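Periplasmic solute binding protein (Candidatus liberibacter, PDB 4CL2) binds manganese and zinc in the periplasm and probably hands them on for uptake, as a ZnuA-like solute-binding protein of family 9. Local coordinates at residues T156-V161 with E180-K185; D86-I91 with A114-E119; H205-M210 with Y234-S239; Q19-D24 with K134-N139. All blocks are in the same frame, centred on the assembly; numbering follows the deposited sequence. Where two conformers were deposited one is given.

Contact 1. Residues T156-V161 with E180-K185; sequences TRIEKV and EDFGFK
Glu-159 and Phe-182 bring the two backbones closest, with 7.3 Å from CA to CA, where the C-terminal part of helix 133-158 and the turn after it face the end of helix 176-182. Phe-182 and Phe-184 both point their side chains at the first segment. Gly-183 lies between them, with positive phi, just after the helix. Ile-158 meets both rings. Its CD1 lies 3.9 Å from CE2 of Phe-182, and the two side chains cross at about a right angle. Its CG2, anti to the backbone N (chi1 -71° for CG1), heads for the CZ end of Phe-184. The modelled spacing of that methyl is too short to trust, and Ile-158 has a second conformer. The carbonyl O of Ile-158 lies in the plane of the Phe-184 ring at its edge, 3.6 Å from CZ. Val-161 adds a looser touch, CB to CZ of Phe-184 at 4.3 Å. A type I turn from Ile-158 to Val-161 folds these two residues onto the same ring. Phe-168 stacks on Phe-184, and helix 259-274 packs on Ile-158 and both rings. This is the C-terminal lobe. The Glu-159 chain bends at chi2 (-63°) and brings its carboxylate to the end of helix 176-182. OE2 comes to 2.6 Å from the carbonyl O of Phe-182. OE1 forms a salt bridge with Arg-166, which also donates to the O of Gly-183. Arg-166 would favour a charged Glu-159, whereas the close carbonyl oxygen would probably work against it.

Contact 2. Residues D86-I91 with A114-E119; sequences DGINPI and AMIYIE
The carbonyl O of Asp-86 meets two groups of helix 111-128. It touches CG2 of Ile-116 at 3.6 Å and accepts a hydrogen bond from ND2 of Asn-120, one turn further along the helix. No hydrogen bond joins the two segments themselves. Most of the contact is between apolar side chains. The CA atoms of Gly-87 and Ile-116 are 7.4 Å apart, the closest approach of the backbones. Gly-87 has positive phi and no side chain, and its own carbonyl O stays 4.3 Å from CD1 of Ile-116. Ile-116 presents both branches to the loop. CG2 is anti to its backbone N and meets CG1 of Ile-88 at 3.9 Å. CD1 reaches the same CG1 from the other branch, at 4.0 Å. The segment 86-91 belongs to the loop that follows strand 80-83, an outermost strand of the four-stranded parallel sheet of the N-terminal lobe. This lobe has the alpha/beta build usual in metal-binding proteins of the family, and the contact lays its loop on helix 111-128. Ile-88 turns inward to Tyr-117. The extended chi2 of 174° carries CD1 to 3.8 Å from CE1 of the ring, and the two side chains cross at about a right angle. Tyr-117 starts away from the loop, but its ring swings back to it. Its OH is hydrogen-bonded to OD1 of Asn-60, and Val-84, Thr-85, Ala-107 and Trp-108 also touch its side chain. The side chain of His-106, a metal ligand, is about 7 Å from that of Tyr-117. Ile-88 also packs on Tyr-177 of helix 176-182.

Contact 3. Residues H205-M210 with Y234-S239; sequences HAINQM and YETNAS
Ile-207 comes first along helix 200-212 and meets both Glu-235 and Thr-236. Its CA is 6.0 Å from that of Thr-236, the closest approach of the two backbones. With chi2 at 167° its CD1 reaches out to the carboxylate of Glu-235, 3.4 Å from OE1. The other oxygen, OE2, is hydrogen-bonded to NE2 of Gln-231, one turn back. Ile-207 offers the carboxylate only its methyl carbon. CG2 of Ile-207 lies 3.9 Å from CG2 of Thr-236. The same threonine methyl sits 3.6 Å from the carbonyl O of Ile-207. Thr-236 ends helix 227-236, and Asn-237 follows with positive phi (56°) in a Schellman motif. The chain then runs through Ala-238 into strand 239-244, which pairs in parallel with strand 217-221. Helix 227-236 is thus the helix of a beta-alpha-beta crossover in the C-terminal lobe, and helix 200-212 packs beside it. Thr-236 holds OG1 between its backbone N and carbonyl carbon (chi1 57°). From there its one hydroxyl hydrogen is shared between the carbonyl oxygens of Val-232, the stronger partner, and Ala-233, and CG2 is left to face helix 200-212. Met-210, one turn after Ile-207, is buried. Its CB packs against CG2 of Thr-236 at 3.8 Å. The chain bends at chi3, and CE touches OG1 of Thr-236 at 3.6 Å. CE also presses on CB of Ala-238 at 3.4 Å, tighter than usual for two carbons. Leu-187, Ile-215, Ile-218 and Val-232 also touch this methionine.

Contact 4. Residues Q19-D24 with K134-N139; sequences QNIAKD and KKYELN
Asn-139 and Ile-21 form the tight part, with CA atoms only 5.1 Å apart. ND2 of Asn-139 donates to the carbonyl O of Ile-21 at 2.9 Å, with an N-H...O angle of 153°. The donor stands above the carbonyl plane, while the oxygen lies close to the plane of the amide. CB of Asn-139 also presses on this oxygen, at 3.1 Å. Tyr-136 adds its ring edge. CD1 is 3.7 Å from O of Ile-21, and CE1 is 3.9 Å from CA of Ala-22. Its OH is held by Asp-129.

The other side is looser. Exposed Lys-23, just past the helix end with positive phi, runs extended across the amide of Asn-139, and its CD passes ND2 at 3.6 Å. A water bridges the two backbones here, donating to O of Asn-20 and to O of Asn-139, each at 2.8 Å. NE2 of Gln-19 donates forward to OD1 of Asp-24, tying the turn after the helix to the helix.

The contact sets the end of helix 12-22 on the start of helix 133-158. Helix 111-128 packs on Ile-21 and Tyr-136, and Leu-25 and Val-26, leading to strand 27-30, also cover Tyr-136.

Contacts 1 and 4 both use helix 133-158, near its two ends, and their centres are 31 Å apart. As in relatives of this family, this long helix probably spans the two lobes. Contact 2 lies between them, 19 Å from each by centres, and touches both. CD1 of Ile-91 meets CB of Glu-180 at 4.0 Å, and O of Ile-118 meets CD1 of Ile-21 at 3.6 Å. Contact 3 stands apart in the C-terminal lobe, 46 Å from contact 4 by centres. Manganese is bound by His-106, Glu-172 and Asp-247. Contact 2 alone comes near it, with the side chain of Tyr-117 about 11 Å from the ion.

Contact 1. Residues T156-V161 with E180-K185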
loop_
_atom_site.group_PDB
_atom_site.type_symbol
_atom_site.label_atom_id
_atom_site.label_comp_id
_atom_site.label_asym_id
_atom_site.label_seq_id
_atom_site.Cartn_x
_atom_site.Cartn_y
_atom_site.Cartn_z
ATOM N N THR A 156 3.703 18.535 -4.016
ATOM C CA THR A 156 4.225 19.813 -4.354
ATOM C C THR A 156 4.925 20.458 -3.157
ATOM O O THR A 156 6.043 21.000 -3.251
ATOM C CB THR A 156 3.103 20.708 -4.985
ATOM O OG1 THR A 156 2.561 20.038 -6.140
ATOM C CG2 THR A 156 3.581 22.011 -5.252
ATOM N N ARG A 157 4.315 20.320 -1.977
ATOM C CA ARG A 157 4.928 20.835 -0.794
ATOM C C ARG A 157 6.194 20.034 -0.376
ATOM O O ARG A 157 7.239 20.673 -0.060
ATOM C CB ARG A 157 3.902 20.864 0.364
ATOM C CG ARG A 157 4.413 21.595 1.572
ATOM C CD ARG A 157 3.286 22.106 2.485
ATOM N NE ARG A 157 3.818 22.246 3.853
ATOM C CZ ARG A 157 3.426 21.542 4.919
ATOM N NH1 ARG A 157 2.422 20.664 4.836
ATOM N NH2 ARG A 157 4.038 21.726 6.087
ATOM N N ILE A 158 6.154 18.689 -0.474
ATOM C CA ILE A 158 7.261 17.780 -0.112
ATOM C C ILE A 158 8.483 18.135 -0.969
ATOM O O ILE A 158 9.642 18.114 -0.520
ATOM C CB ILE A 158 6.822 16.272 -0.287
ATOM C CG1 ILE A 158 5.806 15.859 0.818
ATOM C CG2 ILE A 158 7.999 15.304 -0.309
ATOM C CD1 ILE A 158 5.036 14.567 0.612
ATOM N N GLU A 159 8.211 18.463 -2.246
ATOM C CA GLU A 159 9.288 18.681 -3.173
ATOM C C GLU A 159 10.114 19.939 -2.862
ATOM O O GLU A 159 11.185 20.096 -3.418
ATOM C CB GLU A 159 8.789 18.731 -4.609
ATOM C CG GLU A 159 8.272 17.425 -5.129
ATOM C CD GLU A 159 9.302 16.262 -5.210
ATOM O OE1 GLU A 159 10.508 16.541 -5.177
ATOM O OE2 GLU A 159 8.879 15.099 -5.365
ATOM N N LYS A 160 9.641 20.825 -1.978
ATOM C CA LYS A 160 10.422 21.961 -1.549
ATOM C C LYS A 160 11.481 21.650 -0.492
ATOM O O LYS A 160 12.257 22.536 -0.122
ATOM C CB LYS A 160 9.497 23.058 -0.995
ATOM C CG LYS A 160 8.484 23.515 -1.997
ATOM C CD LYS A 160 7.616 24.615 -1.399
ATOM C CE LYS A 160 6.440 24.927 -2.312
ATOM N NZ LYS A 160 6.851 25.204 -3.720
ATOM N N VAL A 161 11.498 20.430 0.022
ATOM C CA VAL A 161 12.441 20.032 1.078
ATOM C C VAL A 161 13.894 20.084 0.545
ATOM O O VAL A 161 14.189 19.541 -0.543
ATOM C CB VAL A 161 12.136 18.618 1.628
ATOM C CG1 VAL A 161 13.249 18.126 2.552
ATOM C CG2 VAL A 161 10.808 18.619 2.394
ATOM N N GLU A 180 10.820 6.558 -4.497
ATOM C CA GLU A 180 11.167 6.498 -5.926
ATOM C C GLU A 180 10.274 7.440 -6.761
ATOM O O GLU A 180 10.735 8.018 -7.727
ATOM C CB GLU A 180 11.077 5.046 -6.429
ATOM C CG GLU A 180 11.633 4.809 -7.842
ATOM C CD GLU A 180 10.627 5.102 -8.943
ATOM O OE1 GLU A 180 9.444 5.221 -8.632
ATOM O OE2 GLU A 180 11.061 5.311 -10.101
ATOM N N ASP A 181 9.042 7.605 -6.344
ATOM C CA ASP A 181 8.037 8.449 -7.080
ATOM C C ASP A 181 8.376 9.926 -6.849
ATOM O O ASP A 181 8.292 10.728 -7.763
ATOM C CB ASP A 181 6.663 8.133 -6.583
ATOM C CG ASP A 181 5.523 8.744 -7.417
ATOM O OD1 ASP A 181 5.733 9.006 -8.542
ATOM O OD2 ASP A 181 4.378 8.666 -6.968
ATOM N N PHE A 182 8.801 10.295 -5.655
ATOM C CA PHE A 182 8.978 11.696 -5.299
ATOM C C PHE A 182 10.430 12.132 -5.362
ATOM O O PHE A 182 10.718 13.339 -5.175
ATOM C CB PHE A 182 8.382 12.055 -3.923
ATOM C CG PHE A 182 6.899 11.968 -3.833
ATOM C CD1 PHE A 182 6.096 11.671 -4.953
ATOM C CD2 PHE A 182 6.254 12.286 -2.648
ATOM C CE1 PHE A 182 4.724 11.599 -4.860
ATOM C CE2 PHE A 182 4.883 12.241 -2.563
ATOM C CZ PHE A 182 4.132 11.914 -3.654
ATOM N N GLY A 183 11.384 11.181 -5.525
ATOM C CA GLY A 183 12.786 11.506 -5.542
ATOM C C GLY A 183 13.438 11.712 -4.183
ATOM O O GLY A 183 14.190 12.649 -3.975
ATOM N N PHE A 184 13.134 10.816 -3.253
ATOM C CA PHE A 184 13.703 10.820 -1.897
ATOM C C PHE A 184 14.502 9.536 -1.724
ATOM O O PHE A 184 14.298 8.525 -2.423
ATOM C CB PHE A 184 12.585 10.886 -0.826
ATOM C CG PHE A 184 12.089 12.258 -0.568
ATOM C CD1 PHE A 184 11.487 12.971 -1.622
ATOM C CD2 PHE A 184 12.138 12.842 0.682
ATOM C CE1 PHE A 184 11.018 14.257 -1.445
ATOM C CE2 PHE A 184 11.693 14.144 0.854
ATOM C CZ PHE A 184 11.135 14.846 -0.194
ATOM N N LYS A 185 15.389 9.546 -0.757
ATOM C CA LYS A 185 16.055 8.288 -0.339
ATOM C C LYS A 185 15.294 7.651 0.825
ATOM O O LYS A 185 14.610 8.374 1.519
ATOM C CB LYS A 185 17.468 8.626 0.109
ATOM C CG LYS A 185 18.352 9.143 -1.032
ATOM C CD LYS A 185 19.231 10.307 -0.547
ATOM C CE LYS A 185 18.521 11.664 -0.659
ATOM N NZ LYS A 185 19.115 12.670 0.267
#

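Contact 2. Residues D86-I91 with A114-E119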
loop_
_atom_site.group_PDB
_atom_site.type_symbol
_atom_site.label_atom_id
_atom_site.label_comp_id
_atom_site.label_asym_id
_atom_site.label_seq_id
_atom_site.Cartn_x
_atom_site.Cartn_y
_atom_site.Cartn_z
ATOM N N ASP A 86 0.696 -4.966 -12.288
ATOM C CA ASP A 86 1.299 -5.142 -13.624
ATOM C C ASP A 86 1.700 -3.768 -14.172
ATOM O O ASP A 86 0.896 -2.819 -14.185
ATOM C CB ASP A 86 0.255 -5.751 -14.583
ATOM C CG ASP A 86 0.042 -7.231 -14.395
ATOM O OD1 ASP A 86 0.779 -7.898 -13.609
ATOM O OD2 ASP A 86 -0.933 -7.712 -15.030
ATOM N N GLY A 87 2.921 -3.674 -14.672
ATOM C CA GLY A 87 3.458 -2.377 -15.159
ATOM C C GLY A 87 4.265 -1.581 -14.149
ATOM O O GLY A 87 4.738 -0.458 -14.473
ATOM N N ILE A 88 4.345 -2.066 -12.896
ATOM C CA ILE A 88 5.109 -1.338 -11.887
ATOM C C ILE A 88 6.453 -2.055 -11.785
ATOM O O ILE A 88 6.492 -3.222 -11.436
ATOM C CB ILE A 88 4.414 -1.306 -10.535
ATOM C CG1 ILE A 88 3.099 -0.491 -10.651
ATOM C CG2 ILE A 88 5.324 -0.723 -9.465
ATOM C CD1 ILE A 88 2.164 -0.431 -9.464
ATOM N N ASN A 89 7.545 -1.335 -11.992
ATOM C CA ASN A 89 8.857 -1.923 -11.864
ATOM C C ASN A 89 9.111 -2.227 -10.395
ATOM O O ASN A 89 8.980 -1.334 -9.521
ATOM C CB ASN A 89 9.886 -0.915 -12.387
ATOM C CG ASN A 89 11.271 -1.456 -12.422
ATOM O OD1 ASN A 89 11.462 -2.442 -12.994
ATOM N ND2 ASN A 89 12.214 -0.813 -11.752
ATOM N N PRO A 90 9.396 -3.487 -10.086
ATOM C CA PRO A 90 9.568 -3.817 -8.658
ATOM C C PRO A 90 10.825 -3.245 -8.042
ATOM O O PRO A 90 11.858 -3.131 -8.720
ATOM C CB PRO A 90 9.607 -5.348 -8.617
ATOM C CG PRO A 90 9.773 -5.783 -10.027
ATOM C CD PRO A 90 9.494 -4.662 -10.970
ATOM N N ILE A 91 10.710 -2.908 -6.765
ATOM C CA ILE A 91 11.826 -2.556 -5.930
ATOM C C ILE A 91 12.095 -3.702 -4.972
ATOM O O ILE A 91 11.157 -4.225 -4.368
ATOM C CB ILE A 91 11.520 -1.278 -5.133
ATOM C CG1 ILE A 91 11.339 -0.093 -6.101
ATOM C CG2 ILE A 91 12.609 -0.971 -4.137
ATOM C CD1 ILE A 91 10.942 1.173 -5.356
ATOM N N ALA A 114 -0.781 4.692 -7.767
ATOM C CA ALA A 114 -2.220 4.710 -7.546
ATOM C C ALA A 114 -2.908 4.698 -8.889
ATOM O O ALA A 114 -3.892 3.993 -9.083
ATOM C CB ALA A 114 -2.599 5.976 -6.747
ATOM N N MET A 115 -2.418 5.528 -9.835
ATOM C CA MET A 115 -3.038 5.593 -11.181
ATOM C C MET A 115 -2.954 4.259 -11.939
ATOM O O MET A 115 -3.871 3.880 -12.667
ATOM C CB MET A 115 -2.459 6.670 -12.037
ATOM C CG MET A 115 -2.283 7.998 -11.365
ATOM S SD MET A 115 -3.970 8.614 -10.955
ATOM C CE MET A 115 -3.666 9.864 -9.706
ATOM N N ILE A 116 -1.868 3.522 -11.734
ATOM C CA ILE A 116 -1.675 2.191 -12.355
ATOM C C ILE A 116 -2.592 1.131 -11.714
ATOM O O ILE A 116 -3.200 0.336 -12.460
ATOM C CB ILE A 116 -0.189 1.770 -12.267
ATOM C CG1 ILE A 116 0.606 2.758 -13.101
ATOM C CG2 ILE A 116 -0.046 0.329 -12.738
ATOM C CD1 ILE A 116 2.108 2.593 -12.936
ATOM N N TYR A 117 -2.715 1.120 -10.398
ATOM C CA TYR A 117 -3.693 0.261 -9.694
ATOM C C TYR A 117 -5.091 0.495 -10.279
ATOM O O TYR A 117 -5.804 -0.448 -10.658
ATOM C CB TYR A 117 -3.743 0.498 -8.187
ATOM C CG TYR A 117 -2.671 -0.203 -7.362
ATOM C CD1 TYR A 117 -1.328 0.142 -7.439
ATOM C CD2 TYR A 117 -3.008 -1.231 -6.475
ATOM C CE1 TYR A 117 -0.349 -0.478 -6.649
ATOM C CE2 TYR A 117 -2.031 -1.852 -5.719
ATOM C CZ TYR A 117 -0.724 -1.521 -5.798
ATOM O OH TYR A 117 0.272 -2.122 -5.038
ATOM N N ILE A 118 -5.456 1.739 -10.379
ATOM C CA ILE A 118 -6.811 2.103 -10.879
ATOM C C ILE A 118 -6.994 1.608 -12.302
ATOM O O ILE A 118 -8.032 1.015 -12.614
ATOM C CB ILE A 118 -7.008 3.630 -10.752
ATOM C CG1 ILE A 118 -7.125 4.005 -9.265
ATOM C CG2 ILE A 118 -8.240 4.081 -11.543
ATOM C CD1 ILE A 118 -6.945 5.474 -9.002
ATOM N N GLU A 119 -6.006 1.864 -13.187
ATOM C CA GLU A 119 -6.084 1.484 -14.595
ATOM C C GLU A 119 -6.199 -0.023 -14.732
ATOM O O GLU A 119 -7.004 -0.528 -15.537
ATOM C CB GLU A 119 -4.902 2.049 -15.387
ATOM C CG GLU A 119 -4.811 1.463 -16.775
ATOM C CD GLU A 119 -6.017 1.715 -17.655
ATOM O OE1 GLU A 119 -6.887 2.573 -17.305
ATOM O OE2 GLU A 119 -6.135 1.010 -18.683
#

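Contact 3. Residues H205-M210 with Y234-S239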
loop_
_atom_site.group_PDB
_atom_site.type_symbol
_atom_site.label_atom_id
_atom_site.label_comp_id
_atom_site.label_asym_id
_atom_site.label_seq_id
_atom_site.Cartn_x
_atom_site.Cartn_y
_atom_site.Cartn_z
ATOM N N HIS A 205 22.706 -0.408 10.747
ATOM C CA HIS A 205 22.888 0.381 9.505
ATOM C C HIS A 205 22.070 1.659 9.486
ATOM O O HIS A 205 22.576 2.746 9.142
ATOM C CB HIS A 205 22.549 -0.491 8.305
ATOM C CG HIS A 205 22.612 0.234 6.993
ATOM N ND1 HIS A 205 23.805 0.559 6.382
ATOM C CD2 HIS A 205 21.633 0.642 6.143
ATOM C CE1 HIS A 205 23.560 1.182 5.240
ATOM N NE2 HIS A 205 22.254 1.255 5.077
ATOM N N ALA A 206 20.802 1.555 9.884
ATOM C CA ALA A 206 19.972 2.739 9.913
ATOM C C ALA A 206 20.475 3.748 10.885
ATOM O O ALA A 206 20.448 4.961 10.621
ATOM C CB ALA A 206 18.524 2.384 10.239
ATOM N N ILE A 207 20.968 3.269 12.038
ATOM C CA ILE A 207 21.481 4.193 13.021
ATOM C C ILE A 207 22.678 4.919 12.435
ATOM O O ILE A 207 22.801 6.149 12.547
ATOM C CB ILE A 207 21.828 3.434 14.351
ATOM C CG1 ILE A 207 20.502 3.027 15.019
ATOM C CG2 ILE A 207 22.685 4.262 15.260
ATOM C CD1 ILE A 207 20.667 2.026 16.130
ATOM N N ASN A 208 23.555 4.143 11.794
ATOM C CA ASN A 208 24.754 4.718 11.226
ATOM C C ASN A 208 24.421 5.713 10.124
ATOM O O ASN A 208 24.981 6.829 10.086
ATOM C CB ASN A 208 25.683 3.590 10.763
ATOM C CG ASN A 208 26.416 2.951 11.928
ATOM O OD1 ASN A 208 26.683 3.615 12.899
ATOM N ND2 ASN A 208 26.691 1.676 11.853
ATOM N N GLN A 209 23.463 5.341 9.293
ATOM C CA GLN A 209 23.049 6.238 8.180
ATOM C C GLN A 209 22.395 7.529 8.644
ATOM O O GLN A 209 22.679 8.603 8.121
ATOM C CB GLN A 209 22.195 5.502 7.208
ATOM C CG GLN A 209 22.925 4.455 6.394
ATOM C CD GLN A 209 23.865 5.106 5.390
ATOM O OE1 GLN A 209 23.506 6.093 4.746
ATOM N NE2 GLN A 209 25.064 4.572 5.263
ATOM N N MET A 210 21.573 7.446 9.684
ATOM C CA MET A 210 20.974 8.649 10.243
ATOM C C MET A 210 21.952 9.624 10.844
ATOM O O MET A 210 21.797 10.836 10.693
ATOM C CB MET A 210 19.925 8.261 11.277
ATOM C CG MET A 210 18.665 7.690 10.652
ATOM S SD MET A 210 17.399 7.068 11.814
ATOM C CE MET A 210 16.787 8.600 12.435
ATOM N N TYR A 234 16.436 7.600 19.762
ATOM C CA TYR A 234 17.256 7.908 20.891
ATOM C C TYR A 234 18.742 7.766 20.536
ATOM O O TYR A 234 19.539 8.654 20.840
ATOM C CB TYR A 234 16.890 7.009 22.096
ATOM C CG TYR A 234 17.926 7.072 23.150
ATOM C CD1 TYR A 234 18.034 8.193 23.976
ATOM C CD2 TYR A 234 18.855 6.051 23.305
ATOM C CE1 TYR A 234 19.018 8.292 24.927
ATOM C CE2 TYR A 234 19.847 6.154 24.234
ATOM C CZ TYR A 234 19.916 7.260 25.058
ATOM O OH TYR A 234 20.888 7.354 26.011
ATOM N N GLU A 235 19.084 6.680 19.838
ATOM C CA GLU A 235 20.503 6.361 19.551
ATOM C C GLU A 235 21.126 7.325 18.533
ATOM O O GLU A 235 22.337 7.492 18.516
ATOM C CB GLU A 235 20.615 4.918 19.022
ATOM C CG GLU A 235 20.570 3.921 20.146
ATOM C CD GLU A 235 20.927 2.507 19.696
ATOM O OE1 GLU A 235 22.061 2.302 19.186
ATOM O OE2 GLU A 235 20.079 1.646 19.893
ATOM N N THR A 236 20.270 7.990 17.754
ATOM C CA THR A 236 20.658 8.881 16.649
ATOM C C THR A 236 20.517 10.379 16.982
ATOM O O THR A 236 20.978 11.232 16.216
ATOM C CB THR A 236 19.875 8.588 15.388
ATOM O OG1 THR A 236 18.462 8.705 15.632
ATOM C CG2 THR A 236 20.234 7.219 14.882
ATOM N N ASN A 237 19.952 10.694 18.140
ATOM C CA ASN A 237 19.528 12.049 18.442
ATOM C C ASN A 237 18.576 12.592 17.416
ATOM O O ASN A 237 18.513 13.771 17.194
ATOM C CB ASN A 237 20.726 12.998 18.610
ATOM C CG ASN A 237 21.421 12.784 19.897
ATOM O OD1 ASN A 237 22.637 12.600 19.951
ATOM N ND2 ASN A 237 20.651 12.801 20.966
ATOM N N ALA A 238 17.845 11.696 16.780
ATOM C CA ALA A 238 16.710 12.042 15.939
ATOM C C ALA A 238 15.414 12.074 16.790
ATOM O O ALA A 238 15.436 11.872 17.987
ATOM C CB ALA A 238 16.580 11.048 14.824
ATOM N N SER A 239 14.296 12.363 16.116
ATOM C CA SER A 239 12.987 12.412 16.785
ATOM C C SER A 239 12.115 11.314 16.228
ATOM O O SER A 239 12.196 11.001 15.073
ATOM C CB SER A 239 12.300 13.770 16.457
ATOM O OG SER A 239 13.057 14.828 17.049
#

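Contact 4. Residues Q19-D24 with K134-N139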
loop_
_atom_site.group_PDB
_atom_site.type_symbol
_atom_site.label_atom_id
_atom_site.label_comp_id
_atom_site.label_asym_id
_atom_site.label_seq_id
_atom_site.Cartn_x
_atom_site.Cartn_y
_atom_site.Cartn_z
ATOM N N GLN A 19 -14.034 -0.618 -5.203
ATOM C CA GLN A 19 -15.334 -0.026 -4.915
ATOM C C GLN A 19 -15.481 1.326 -5.536
ATOM O O GLN A 19 -16.558 1.669 -5.996
ATOM C CB GLN A 19 -15.555 0.059 -3.405
ATOM C CG GLN A 19 -16.886 0.644 -2.967
ATOM C CD GLN A 19 -18.098 -0.173 -3.423
ATOM O OE1 GLN A 19 -18.038 -1.382 -3.615
ATOM N NE2 GLN A 19 -19.201 0.512 -3.631
ATOM N N ASN A 20 -14.414 2.110 -5.590
ATOM C CA ASN A 20 -14.545 3.422 -6.204
ATOM C C ASN A 20 -14.665 3.386 -7.716
ATOM O O ASN A 20 -15.229 4.298 -8.339
ATOM C CB ASN A 20 -13.364 4.281 -5.815
ATOM C CG ASN A 20 -13.566 4.900 -4.470
ATOM O OD1 ASN A 20 -14.298 5.896 -4.312
ATOM N ND2 ASN A 20 -12.994 4.287 -3.464
ATOM N N ILE A 21 -14.145 2.332 -8.338
ATOM C CA ILE A 21 -14.263 2.192 -9.780
ATOM C C ILE A 21 -15.601 1.544 -10.150
ATOM O O ILE A 21 -16.209 1.910 -11.140
ATOM C CB ILE A 21 -13.048 1.446 -10.357
ATOM C CG1 ILE A 21 -11.707 2.192 -10.032
ATOM C CG2 ILE A 21 -13.170 1.201 -11.848
ATOM C CD1 ILE A 21 -10.537 1.258 -10.008
ATOM N N ALA A 22 -16.052 0.562 -9.368
ATOM C CA ALA A 22 -17.232 -0.182 -9.741
ATOM C C ALA A 22 -18.522 0.436 -9.235
ATOM O O ALA A 22 -19.557 0.270 -9.851
ATOM C CB ALA A 22 -17.110 -1.572 -9.219
ATOM N N LYS A 23 -18.472 1.179 -8.143
ATOM C CA LYS A 23 -19.647 1.814 -7.550
ATOM C C LYS A 23 -20.878 0.948 -7.546
ATOM O O LYS A 23 -21.941 1.351 -8.024
ATOM C CB LYS A 23 -19.976 3.091 -8.235
ATOM C CG LYS A 23 -18.891 4.088 -8.106
ATOM C CD LYS A 23 -19.337 5.340 -8.796
ATOM C CE LYS A 23 -18.687 6.542 -8.160
ATOM N NZ LYS A 23 -19.622 7.689 -8.328
ATOM N N ASP A 24 -20.744 -0.230 -7.021
ATOM C CA ASP A 24 -22.008 -1.075 -6.943
ATOM C C ASP A 24 -22.530 -1.713 -8.239
ATOM O O ASP A 24 -23.544 -2.460 -8.176
ATOM C CB ASP A 24 -23.183 -0.379 -6.230
ATOM C CG ASP A 24 -22.842 0.072 -4.810
ATOM O OD1 ASP A 24 -22.110 -0.627 -4.067
ATOM O OD2 ASP A 24 -23.341 1.135 -4.420
ATOM N N LYS A 134 -18.532 1.875 -20.250
ATOM C CA LYS A 134 -18.571 3.353 -20.205
ATOM C C LYS A 134 -18.629 3.891 -18.785
ATOM O O LYS A 134 -18.042 4.955 -18.449
ATOM C CB LYS A 134 -19.746 3.880 -21.021
ATOM C CG LYS A 134 -19.555 3.544 -22.507
ATOM C CD LYS A 134 -20.837 3.518 -23.356
ATOM C CE LYS A 134 -20.557 2.861 -24.712
ATOM N NZ LYS A 134 -21.786 2.335 -25.349
ATOM N N LYS A 135 -19.277 3.138 -17.925
ATOM C CA LYS A 135 -19.333 3.465 -16.502
ATOM C C LYS A 135 -18.014 3.245 -15.770
ATOM O O LYS A 135 -17.578 4.105 -15.038
ATOM C CB LYS A 135 -20.469 2.656 -15.826
ATOM C CG LYS A 135 -21.837 2.986 -16.390
ATOM C CD LYS A 135 -22.942 2.277 -15.589
ATOM C CE LYS A 135 -24.299 2.755 -16.105
ATOM N NZ LYS A 135 -25.446 2.312 -15.266
ATOM N N TYR A 136 -17.340 2.135 -16.012
ATOM C CA TYR A 136 -16.034 1.928 -15.399
ATOM C C TYR A 136 -15.056 2.999 -15.897
ATOM O O TYR A 136 -14.207 3.447 -15.139
ATOM C CB TYR A 136 -15.471 0.537 -15.687
ATOM C CG TYR A 136 -16.325 -0.580 -15.142
ATOM C CD1 TYR A 136 -16.655 -0.637 -13.780
ATOM C CD2 TYR A 136 -16.783 -1.585 -15.956
ATOM C CE1 TYR A 136 -17.462 -1.657 -13.294
ATOM C CE2 TYR A 136 -17.539 -2.610 -15.441
ATOM C CZ TYR A 136 -17.873 -2.628 -14.115
ATOM O OH TYR A 136 -18.696 -3.615 -13.561
ATOM N N GLU A 137 -15.190 3.382 -17.155
ATOM C CA GLU A 137 -14.293 4.399 -17.764
ATOM C C GLU A 137 -14.464 5.728 -17.033
ATOM O O GLU A 137 -13.477 6.369 -16.617
ATOM C CB GLU A 137 -14.537 4.521 -19.269
ATOM C CG GLU A 137 -13.412 5.265 -20.021
ATOM C CD GLU A 137 -12.231 4.358 -20.319
ATOM O OE1 GLU A 137 -12.387 3.467 -21.206
ATOM O OE2 GLU A 137 -11.190 4.538 -19.669
ATOM N N LEU A 138 -15.707 6.165 -16.903
ATOM C CA LEU A 138 -15.977 7.426 -16.226
ATOM C C LEU A 138 -15.539 7.374 -14.784
ATOM O O LEU A 138 -14.868 8.284 -14.245
ATOM C CB LEU A 138 -17.454 7.793 -16.386
ATOM C CG LEU A 138 -17.918 8.871 -15.361
ATOM C CD1 LEU A 138 -17.391 10.184 -15.839
ATOM C CD2 LEU A 138 -19.447 8.861 -15.282
ATOM N N ASN A 139 -15.895 6.274 -14.102
ATOM C CA ASN A 139 -15.596 6.148 -12.678
ATOM C C ASN A 139 -14.108 6.138 -12.391
ATOM O O ASN A 139 -13.651 6.751 -11.411
ATOM C CB ASN A 139 -16.226 4.889 -12.072
ATOM C CG ASN A 139 -17.748 4.894 -12.107
ATOM O OD1 ASN A 139 -18.390 5.942 -12.284
ATOM N ND2 ASN A 139 -18.366 3.700 -11.901
HETATM O O HOH W 1 -15.236 6.986 -9.118
#